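Local atomic coordinates of UL144 (Macacine herpesvirus 1, PDB entry 6NYP), a protein that probably binds the inhibitory immune receptor BTLA, as viral counterparts of the TNF receptor family member HVEM do, and so may dampen lymphocyte responses. Residues 62-67 / 72-77; 37-42 / 49-54; 18-23 / 68-73. One frame throughout, in Å; residues are numbered along the deposited sequence.

Contact 1. Residues 62-67 / 72-77; sequences VTIRNC and NTVCAS. With NAG (2-acetamido-2-deoxy-beta-D-glucopyranose), chain P.
Arg65 lies against Val74 from its CB onward. CB starts 3.9 Å from Val74 CG2, and CG leaves anti to the backbone N (chi1 175°). A bend at chi3 (52°) then folds the end of the chain back over the valine. The guanidinium therefore takes Val74 CG2 over one face, nearer the rim than the middle, with CZ 3.8 Å from that methyl. At the tip, NH2 stays by the same methyl, while NH1 lies obliquely 3.7 Å from Asn72 O and the side chain of Gln71 packs against the guanidinium.

Two residues on one strand, Ile64 and Arg65, stand opposite the single Val74: a classic bulge. Ile64 N donates to Val74 O at 2.8 Å, tilted 30° out of the carbonyl plane, and Val74 N reaches Arg65 O at 2.9 Å. At the bulge the side chain of Ile64 is directed to the other strand, and its CG1 rests 3.8 Å from Ala76 CB. Further along, Val62 and Ala76 trade two regular backbone bonds. At the other end Thr73 CG2 packs on Cys67 CB, 3.6 Å away. Asn66 points away from the partner segment and carries the N-linked sugar.

Strands 62-65 and 74-76 form this antiparallel hairpin near the C-terminal end of the model. Disulfides Cys67-Cys54 and Cys75-Cys57 tie it to the preceding loop, and Tyr44 of strand 43-45 touches Cys67 and Asn72.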
loop_
_atom_site.group_PDB
_atom_site.type_symbol
_atom_site.label_atom_id
_atom_site.label_comp_id
_atom_site.label_asym_id
_atom_site.label_seq_id
_atom_site.Cartn_x
_atom_site.Cartn_y
_atom_site.Cartn_z
ATOM N N VAL F 62 -18.518 20.623 -24.232
ATOM C CA VAL F 62 -19.230 19.987 -23.081
ATOM C C VAL F 62 -18.293 18.942 -22.465
ATOM O O VAL F 62 -17.529 18.318 -23.230
ATOM C CB VAL F 62 -20.569 19.356 -23.509
ATOM C CG1 VAL F 62 -21.309 18.743 -22.330
ATOM C CG2 VAL F 62 -21.465 20.344 -24.242
ATOM N N THR F 63 -18.340 18.775 -21.139
ATOM C CA THR F 63 -17.582 17.733 -20.393
ATOM C C THR F 63 -18.303 16.387 -20.565
ATOM O O THR F 63 -19.457 16.262 -20.100
ATOM C CB THR F 63 -17.418 18.089 -18.909
ATOM O OG1 THR F 63 -18.716 18.037 -18.322
ATOM C CG2 THR F 63 -16.806 19.452 -18.665
ATOM N N ILE F 64 -17.650 15.428 -21.227
ATOM C CA ILE F 64 -18.167 14.045 -21.453
ATOM C C ILE F 64 -17.924 13.223 -20.179
ATOM O O ILE F 64 -18.860 12.529 -19.741
ATOM C CB ILE F 64 -17.503 13.416 -22.697
ATOM C CG1 ILE F 64 -17.830 14.198 -23.972
ATOM C CG2 ILE F 64 -17.871 11.944 -22.822
ATOM C CD1 ILE F 64 -19.294 14.172 -24.363
ATOM N N ARG F 65 -16.712 13.307 -19.619
ATOM C CA ARG F 65 -16.313 12.672 -18.332
ATOM C C ARG F 65 -15.542 13.697 -17.493
ATOM O O ARG F 65 -14.625 14.339 -18.045
ATOM C CB ARG F 65 -15.466 11.422 -18.593
ATOM C CG ARG F 65 -14.906 10.779 -17.331
ATOM C CD ARG F 65 -14.716 9.273 -17.405
ATOM N NE ARG F 65 -13.950 8.770 -18.543
ATOM C CZ ARG F 65 -12.642 8.937 -18.731
ATOM N NH1 ARG F 65 -11.916 9.634 -17.873
ATOM N NH2 ARG F 65 -12.063 8.423 -19.803
ATOM N N ASN F 66 -15.895 13.838 -16.212
ATOM C CA ASN F 66 -15.216 14.764 -15.262
ATOM C C ASN F 66 -13.841 14.206 -14.883
ATOM O O ASN F 66 -13.629 12.989 -15.045
ATOM C CB ASN F 66 -16.054 15.032 -14.010
ATOM C CG ASN F 66 -16.899 16.278 -14.148
ATOM O OD1 ASN F 66 -16.517 17.206 -14.858
ATOM N ND2 ASN F 66 -18.044 16.299 -13.480
ATOM N N CYS F 67 -12.956 15.073 -14.382
ATOM C CA CYS F 67 -11.579 14.721 -13.947
ATOM C C CYS F 67 -11.656 13.837 -12.701
ATOM O O CYS F 67 -12.209 14.297 -11.691
ATOM C CB CYS F 67 -10.723 15.945 -13.640
ATOM S SG CYS F 67 -8.947 15.587 -13.732
ATOM N N ASN F 72 -7.734 12.407 -16.854
ATOM C CA ASN F 72 -8.015 13.824 -17.215
ATOM C C ASN F 72 -9.496 13.957 -17.598
ATOM O O ASN F 72 -10.133 12.908 -17.840
ATOM C CB ASN F 72 -7.113 14.281 -18.369
ATOM C CG ASN F 72 -7.070 15.784 -18.554
ATOM O OD1 ASN F 72 -7.566 16.538 -17.716
ATOM N ND2 ASN F 72 -6.493 16.226 -19.659
ATOM N N THR F 73 -10.024 15.189 -17.655
ATOM C CA THR F 73 -11.376 15.502 -18.202
ATOM C C THR F 73 -11.426 15.071 -19.674
ATOM O O THR F 73 -10.367 15.073 -20.326
ATOM C CB THR F 73 -11.741 16.990 -18.088
ATOM O OG1 THR F 73 -10.781 17.741 -18.831
ATOM C CG2 THR F 73 -11.772 17.513 -16.670
ATOM N N VAL F 74 -12.608 14.694 -20.160
ATOM C CA VAL F 74 -12.865 14.415 -21.603
ATOM C C VAL F 74 -13.814 15.500 -22.110
ATOM O O VAL F 74 -14.854 15.712 -21.453
ATOM C CB VAL F 74 -13.441 13.003 -21.832
ATOM C CG1 VAL F 74 -13.595 12.695 -23.316
ATOM C CG2 VAL F 74 -12.602 11.936 -21.143
ATOM N N CYS F 75 -13.442 16.169 -23.207
ATOM C CA CYS F 75 -14.217 17.264 -23.850
ATOM C C CYS F 75 -14.627 16.850 -25.267
ATOM O O CYS F 75 -13.863 16.106 -25.915
ATOM C CB CYS F 75 -13.414 18.557 -23.909
ATOM S SG CYS F 75 -12.574 18.960 -22.356
ATOM N N ALA F 76 -15.801 17.310 -25.710
ATOM C CA ALA F 76 -16.295 17.215 -27.104
ATOM C C ALA F 76 -17.094 18.480 -27.440
ATOM O O ALA F 76 -17.607 19.135 -26.502
ATOM C CB ALA F 76 -17.127 15.966 -27.275
ATOM N N SER F 77 -17.195 18.804 -28.735
ATOM C CA SER F 77 -18.000 19.927 -29.284
ATOM C C SER F 77 -19.497 19.625 -29.113
ATOM O O SER F 77 -19.874 18.440 -29.199
ATOM C CB SER F 77 -17.649 20.176 -30.731
ATOM O OG SER F 77 -16.242 20.177 -30.918
HETATM C C1 NAG P . -18.988 17.395 -13.507
HETATM C C2 NAG P . -20.327 16.967 -14.122
HETATM C C3 NAG P . -21.182 18.224 -14.279
HETATM C C4 NAG P . -21.373 18.901 -12.917
HETATM C C5 NAG P . -20.016 19.176 -12.246
HETATM C C6 NAG P . -20.194 19.714 -10.826
HETATM C C7 NAG P . -20.163 14.926 -15.539
HETATM C C8 NAG P . -20.131 14.384 -16.943
HETATM N N2 NAG P . -20.208 16.266 -15.406
HETATM O O3 NAG P . -22.444 17.886 -14.871
HETATM O O4 NAG P . -22.136 20.108 -13.083
HETATM O O5 NAG P . -19.230 17.972 -12.208
HETATM O O6 NAG P . -18.928 20.099 -10.277
HETATM O O7 NAG P . -20.160 14.159 -14.587
#

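Contact 2. Residues 37-42 / 49-54; sequences TLCPSG and YQCTQC
Cys39 and Cys51 are joined by a disulfide, their SG atoms 2.1 Å apart. Its CB-SG-SG-CB torsion of -94° is close to the relaxed value and gives the bridge a left-handed turn. Both CB atoms point to the opposite segment, and with each SG turned to the side of its own backbone N the two sulfurs meet. Pro40 follows directly, and its CD comes within 4.1 Å of Cys51 SG, flanking the bridge.

The second link is made by backbone. Cys54 N points almost straight at Gly42 O, 3.0 Å away with 176° at the hydrogen, although it approaches well off the carbonyl plane. Cys54 SG also rests over this carbonyl, 3.6 Å from Gly42 C. Gly42 has a positive phi, 92°, as the chain turns out of the 39-41 run toward strand 43-45.

One shell out, Cys39 is held by a backbone bond to Gly21, Pro40 O receives the hydroxyl of Thr43, and Cys54 has its own disulfide, to Cys67. Thr37 extends the sheet to a strand of the other protein chain.

With few apolar side chains meeting here, the shape probably depends largely on the disulfide, helped by the one backbone bond, as in the cysteine-rich modules of TNF receptors. Such chemistry is consistent with folding in the oxidising secretory pathway, and the contact would probably slacken under reducing conditions.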
loop_
_atom_site.group_PDB
_atom_site.type_symbol
_atom_site.label_atom_id
_atom_site.label_comp_id
_atom_site.label_asym_id
_atom_site.label_seq_id
_atom_site.Cartn_x
_atom_site.Cartn_y
_atom_site.Cartn_z
ATOM N N THR F 37 2.430 9.917 -2.192
ATOM C CA THR F 37 1.882 11.216 -1.719
ATOM C C THR F 37 0.598 11.529 -2.498
ATOM O O THR F 37 0.551 11.235 -3.712
ATOM C CB THR F 37 2.934 12.334 -1.783
ATOM O OG1 THR F 37 4.099 11.904 -1.076
ATOM C CG2 THR F 37 2.452 13.632 -1.174
ATOM N N LEU F 38 -0.409 12.033 -1.784
ATOM C CA LEU F 38 -1.724 12.490 -2.306
ATOM C C LEU F 38 -1.522 13.567 -3.378
ATOM O O LEU F 38 -0.976 14.622 -3.048
ATOM C CB LEU F 38 -2.532 13.025 -1.118
ATOM C CG LEU F 38 -4.031 13.233 -1.333
ATOM C CD1 LEU F 38 -4.721 11.957 -1.800
ATOM C CD2 LEU F 38 -4.671 13.749 -0.049
ATOM N N CYS F 39 -1.958 13.302 -4.611
ATOM C CA CYS F 39 -2.181 14.345 -5.651
ATOM C C CYS F 39 -3.264 15.294 -5.146
ATOM O O CYS F 39 -4.347 14.842 -4.793
ATOM C CB CYS F 39 -2.591 13.747 -6.993
ATOM S SG CYS F 39 -1.209 13.167 -8.012
ATOM N N PRO F 40 -3.014 16.623 -5.072
ATOM C CA PRO F 40 -3.996 17.556 -4.511
ATOM C C PRO F 40 -5.217 17.744 -5.428
ATOM O O PRO F 40 -5.111 17.475 -6.621
ATOM C CB PRO F 40 -3.209 18.865 -4.358
ATOM C CG PRO F 40 -2.131 18.772 -5.418
ATOM C CD PRO F 40 -1.794 17.300 -5.541
ATOM N N SER F 41 -6.339 18.205 -4.863
ATOM C CA SER F 41 -7.620 18.425 -5.585
ATOM C C SER F 41 -7.385 19.329 -6.802
ATOM O O SER F 41 -6.669 20.339 -6.658
ATOM C CB SER F 41 -8.680 18.992 -4.681
ATOM O OG SER F 41 -9.940 18.943 -5.332
ATOM N N GLY F 42 -7.949 18.956 -7.956
ATOM C CA GLY F 42 -7.798 19.668 -9.239
ATOM C C GLY F 42 -6.629 19.139 -10.056
ATOM O O GLY F 42 -6.289 19.776 -11.087
ATOM N N TYR F 49 4.655 9.119 -11.167
ATOM C CA TYR F 49 5.403 10.094 -10.326
ATOM C C TYR F 49 4.832 11.523 -10.417
ATOM O O TYR F 49 5.256 12.360 -9.589
ATOM C CB TYR F 49 6.876 10.115 -10.751
ATOM C CG TYR F 49 7.581 8.780 -10.789
ATOM C CD1 TYR F 49 8.014 8.164 -9.626
ATOM C CD2 TYR F 49 7.846 8.144 -11.993
ATOM C CE1 TYR F 49 8.658 6.936 -9.655
ATOM C CE2 TYR F 49 8.517 6.933 -12.043
ATOM C CZ TYR F 49 8.914 6.319 -10.869
ATOM O OH TYR F 49 9.552 5.111 -10.911
ATOM N N GLN F 50 3.948 11.826 -11.379
ATOM C CA GLN F 50 3.497 13.217 -11.678
ATOM C C GLN F 50 2.008 13.392 -11.334
ATOM O O GLN F 50 1.217 12.505 -11.684
ATOM C CB GLN F 50 3.738 13.563 -13.154
ATOM C CG GLN F 50 5.008 14.368 -13.440
ATOM C CD GLN F 50 6.252 13.535 -13.646
ATOM O OE1 GLN F 50 6.214 12.384 -14.084
ATOM N NE2 GLN F 50 7.387 14.137 -13.345
ATOM N N CYS F 51 1.654 14.511 -10.696
ATOM C CA CYS F 51 0.273 15.073 -10.657
ATOM C C CYS F 51 0.148 16.154 -11.738
ATOM O O CYS F 51 0.850 17.181 -11.622
ATOM C CB CYS F 51 -0.067 15.711 -9.312
ATOM S SG CYS F 51 0.210 14.643 -7.876
ATOM N N THR F 52 -0.694 15.932 -12.750
ATOM C CA THR F 52 -0.977 16.902 -13.843
ATOM C C THR F 52 -2.293 17.632 -13.543
ATOM O O THR F 52 -3.263 16.966 -13.118
ATOM C CB THR F 52 -0.994 16.195 -15.202
ATOM O OG1 THR F 52 0.289 15.590 -15.376
ATOM C CG2 THR F 52 -1.293 17.121 -16.359
ATOM N N GLN F 53 -2.313 18.953 -13.758
ATOM C CA GLN F 53 -3.495 19.839 -13.563
ATOM C C GLN F 53 -4.622 19.385 -14.503
ATOM O O GLN F 53 -4.329 19.139 -15.706
ATOM C CB GLN F 53 -3.096 21.296 -13.828
ATOM C CG GLN F 53 -3.996 22.342 -13.176
ATOM C CD GLN F 53 -3.866 22.427 -11.672
ATOM O OE1 GLN F 53 -4.852 22.619 -10.966
ATOM N NE2 GLN F 53 -2.657 22.253 -11.161
ATOM N N CYS F 54 -5.844 19.247 -13.971
ATOM C CA CYS F 54 -7.055 18.841 -14.735
ATOM C C CYS F 54 -7.419 19.942 -15.742
ATOM O O CYS F 54 -7.626 21.101 -15.310
ATOM C CB CYS F 54 -8.235 18.550 -13.812
ATOM S SG CYS F 54 -7.992 17.109 -12.736
#

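Contact 3. Residues 18-23 / 68-73; sequences CKQGYR and TSTQNT
Gly21 and Ser69 meet, and Gln20 meets Thr70, wholly by van der Waals touch: two tight bends of the chain come together although 44 residues separate their segments, and their polar groups form no bond with each other. The shared surface is small, 155 Å² in all.

At the closest point Gly21 CA lies 3.8 Å from Ser69 CB, the bare backbone of one bend against the first carbon of the other. Ser69 has its OG between the backbone N and the carbonyl carbon (chi1 60°), and this brings the hydroxyl alongside Gln20, where OG is 4.0 Å from Gln20 CB. Gln20 stretches out past Thr70, and the two side chains lie at a slant to one another. It is the methyl of the threonine that does the touching: Thr70 CG2 is 3.9 Å from Gln20 NE2 and equally far from Gln20 O. The amide thus meets a carbon here.

Each bend is shaped from within. Lys19 to Tyr22 form a type I beta turn with Gln20 and Gly21 at its corners, closed by a weak bond from Tyr22 N to Lys19 O. In the other bend Thr68 OG1 may accept from the backbone N of Thr70 and of Gln71, as in an ST turn and ST motif, but this is doubtful because that oxygen is poorly placed in the model.

Beyond the two segments, Lys19 NZ forms a salt bridge with an acidic side chain of the other protein chain. The turn leads into strand 22-26, which pairs with strand 34-38, and Gly21 is bonded through its backbone to Cys39. The loop 68-73 joins strands 62-65 and 74-76, with Ser69 bonded through its backbone to Val45 of strand 43-45.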
loop_
_atom_site.group_PDB
_atom_site.type_symbol
_atom_site.label_atom_id
_atom_site.label_comp_id
_atom_site.label_asym_id
_atom_site.label_seq_id
_atom_site.Cartn_x
_atom_site.Cartn_y
_atom_site.Cartn_z
ATOM N N CYS F 18 0.974 2.370 -5.608
ATOM C CA CYS F 18 0.271 3.405 -4.805
ATOM C C CYS F 18 -1.242 3.257 -5.003
ATOM O O CYS F 18 -1.660 2.724 -6.057
ATOM C CB CYS F 18 0.728 4.801 -5.212
ATOM S SG CYS F 18 2.455 5.167 -4.798
ATOM N N LYS F 19 -2.037 3.716 -4.033
ATOM C CA LYS F 19 -3.519 3.804 -4.154
ATOM C C LYS F 19 -3.871 4.932 -5.139
ATOM O O LYS F 19 -2.988 5.758 -5.435
ATOM C CB LYS F 19 -4.170 4.000 -2.782
ATOM C CG LYS F 19 -4.003 2.835 -1.817
ATOM C CD LYS F 19 -4.795 2.988 -0.533
ATOM C CE LYS F 19 -4.930 1.695 0.246
ATOM N NZ LYS F 19 -3.663 1.281 0.899
ATOM N N GLN F 20 -5.122 4.969 -5.595
ATOM C CA GLN F 20 -5.586 5.704 -6.807
ATOM C C GLN F 20 -5.132 7.171 -6.811
ATOM O O GLN F 20 -4.565 7.604 -7.842
ATOM C CB GLN F 20 -7.108 5.601 -6.909
ATOM C CG GLN F 20 -7.580 4.210 -7.304
ATOM C CD GLN F 20 -8.868 4.271 -8.084
ATOM O OE1 GLN F 20 -9.859 4.835 -7.626
ATOM N NE2 GLN F 20 -8.838 3.713 -9.283
ATOM N N GLY F 21 -5.366 7.912 -5.725
ATOM C CA GLY F 21 -5.148 9.374 -5.691
ATOM C C GLY F 21 -3.718 9.779 -5.378
ATOM O O GLY F 21 -3.515 10.945 -5.029
ATOM N N TYR F 22 -2.757 8.863 -5.514
ATOM C CA TYR F 22 -1.372 9.020 -5.001
ATOM C C TYR F 22 -0.354 8.793 -6.122
ATOM O O TYR F 22 -0.617 7.967 -7.017
ATOM C CB TYR F 22 -1.129 8.033 -3.861
ATOM C CG TYR F 22 -1.957 8.256 -2.624
ATOM C CD1 TYR F 22 -3.277 7.844 -2.551
ATOM C CD2 TYR F 22 -1.392 8.829 -1.495
ATOM C CE1 TYR F 22 -4.025 8.008 -1.397
ATOM C CE2 TYR F 22 -2.135 9.026 -0.341
ATOM C CZ TYR F 22 -3.455 8.615 -0.290
ATOM O OH TYR F 22 -4.177 8.813 0.850
ATOM N N ARG F 23 0.767 9.523 -6.064
ATOM C CA ARG F 23 1.956 9.344 -6.940
ATOM C C ARG F 23 3.115 8.823 -6.079
ATOM O O ARG F 23 3.117 9.108 -4.843
ATOM C CB ARG F 23 2.337 10.672 -7.605
ATOM C CG ARG F 23 3.185 11.567 -6.712
ATOM C CD ARG F 23 2.938 13.055 -6.765
ATOM N NE ARG F 23 3.886 13.720 -5.878
ATOM C CZ ARG F 23 3.926 15.024 -5.617
ATOM N NH1 ARG F 23 3.072 15.852 -6.195
ATOM N NH2 ARG F 23 4.835 15.499 -4.780
ATOM N N THR F 68 -11.137 12.609 -12.791
ATOM C CA THR F 68 -10.935 11.681 -11.648
ATOM C C THR F 68 -9.499 11.852 -11.145
ATOM O O THR F 68 -8.744 12.637 -11.740
ATOM C CB THR F 68 -11.217 10.225 -12.041
ATOM O OG1 THR F 68 -10.108 9.759 -12.809
ATOM C CG2 THR F 68 -12.501 10.045 -12.826
ATOM N N SER F 69 -9.134 11.118 -10.099
ATOM C CA SER F 69 -7.777 11.114 -9.501
ATOM C C SER F 69 -6.794 10.367 -10.414
ATOM O O SER F 69 -5.579 10.504 -10.179
ATOM C CB SER F 69 -7.805 10.523 -8.112
ATOM O OG SER F 69 -8.288 9.183 -8.136
ATOM N N THR F 70 -7.277 9.612 -11.412
ATOM C CA THR F 70 -6.428 8.779 -12.308
ATOM C C THR F 70 -6.473 9.266 -13.763
ATOM O O THR F 70 -5.499 8.979 -14.481
ATOM C CB THR F 70 -6.831 7.299 -12.256
ATOM O OG1 THR F 70 -8.066 7.179 -12.958
ATOM C CG2 THR F 70 -6.955 6.763 -10.846
ATOM N N GLN F 71 -7.553 9.923 -14.200
ATOM C CA GLN F 71 -7.755 10.296 -15.630
ATOM C C GLN F 71 -8.171 11.769 -15.758
ATOM O O GLN F 71 -8.874 12.282 -14.853
ATOM C CB GLN F 71 -8.749 9.362 -16.329
ATOM C CG GLN F 71 -9.761 8.691 -15.407
ATOM C CD GLN F 71 -10.499 7.547 -16.060
ATOM O OE1 GLN F 71 -10.042 6.951 -17.036
ATOM N NE2 GLN F 71 -11.660 7.226 -15.509
ATOM N N ASN F 72 -7.734 12.407 -16.854
ATOM C CA ASN F 72 -8.015 13.824 -17.215
ATOM C C ASN F 72 -9.496 13.957 -17.598
ATOM O O ASN F 72 -10.133 12.908 -17.840
ATOM C CB ASN F 72 -7.113 14.281 -18.369
ATOM C CG ASN F 72 -7.070 15.784 -18.554
ATOM O OD1 ASN F 72 -7.566 16.538 -17.716
ATOM N ND2 ASN F 72 -6.493 16.226 -19.659
ATOM N N THR F 73 -10.024 15.189 -17.655
ATOM C CA THR F 73 -11.376 15.502 -18.202
ATOM C C THR F 73 -11.426 15.071 -19.674
ATOM O O THR F 73 -10.367 15.073 -20.326
ATOM C CB THR F 73 -11.741 16.990 -18.088
ATOM O OG1 THR F 73 -10.781 17.741 -18.831
ATOM C CG2 THR F 73 -11.772 17.513 -16.670
#

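From the N terminus, the chain first enters contact 3 at 18-23, a loop that closes only when 68-73 returns. Nested inside that loop lies contact 2, whose 37-42 and 49-54 flank strand 43-45; its first segment pairs with 18-23 in the sheet of strands 22-26 and 34-38. Contact 1 opens at 62-67, after contact 2 has closed but still inside the loop of contact 3, and ends beyond it, so the two overlap on Asn72 and Thr73. The Cys54-Cys67 disulfide links contacts 1 and 2 covalently. Together they run along the elongated molecule, joining the sheet of strands 22-26 and 34-38 to the glycan-bearing hairpin 62-65/74-76 through a ladder of cystines.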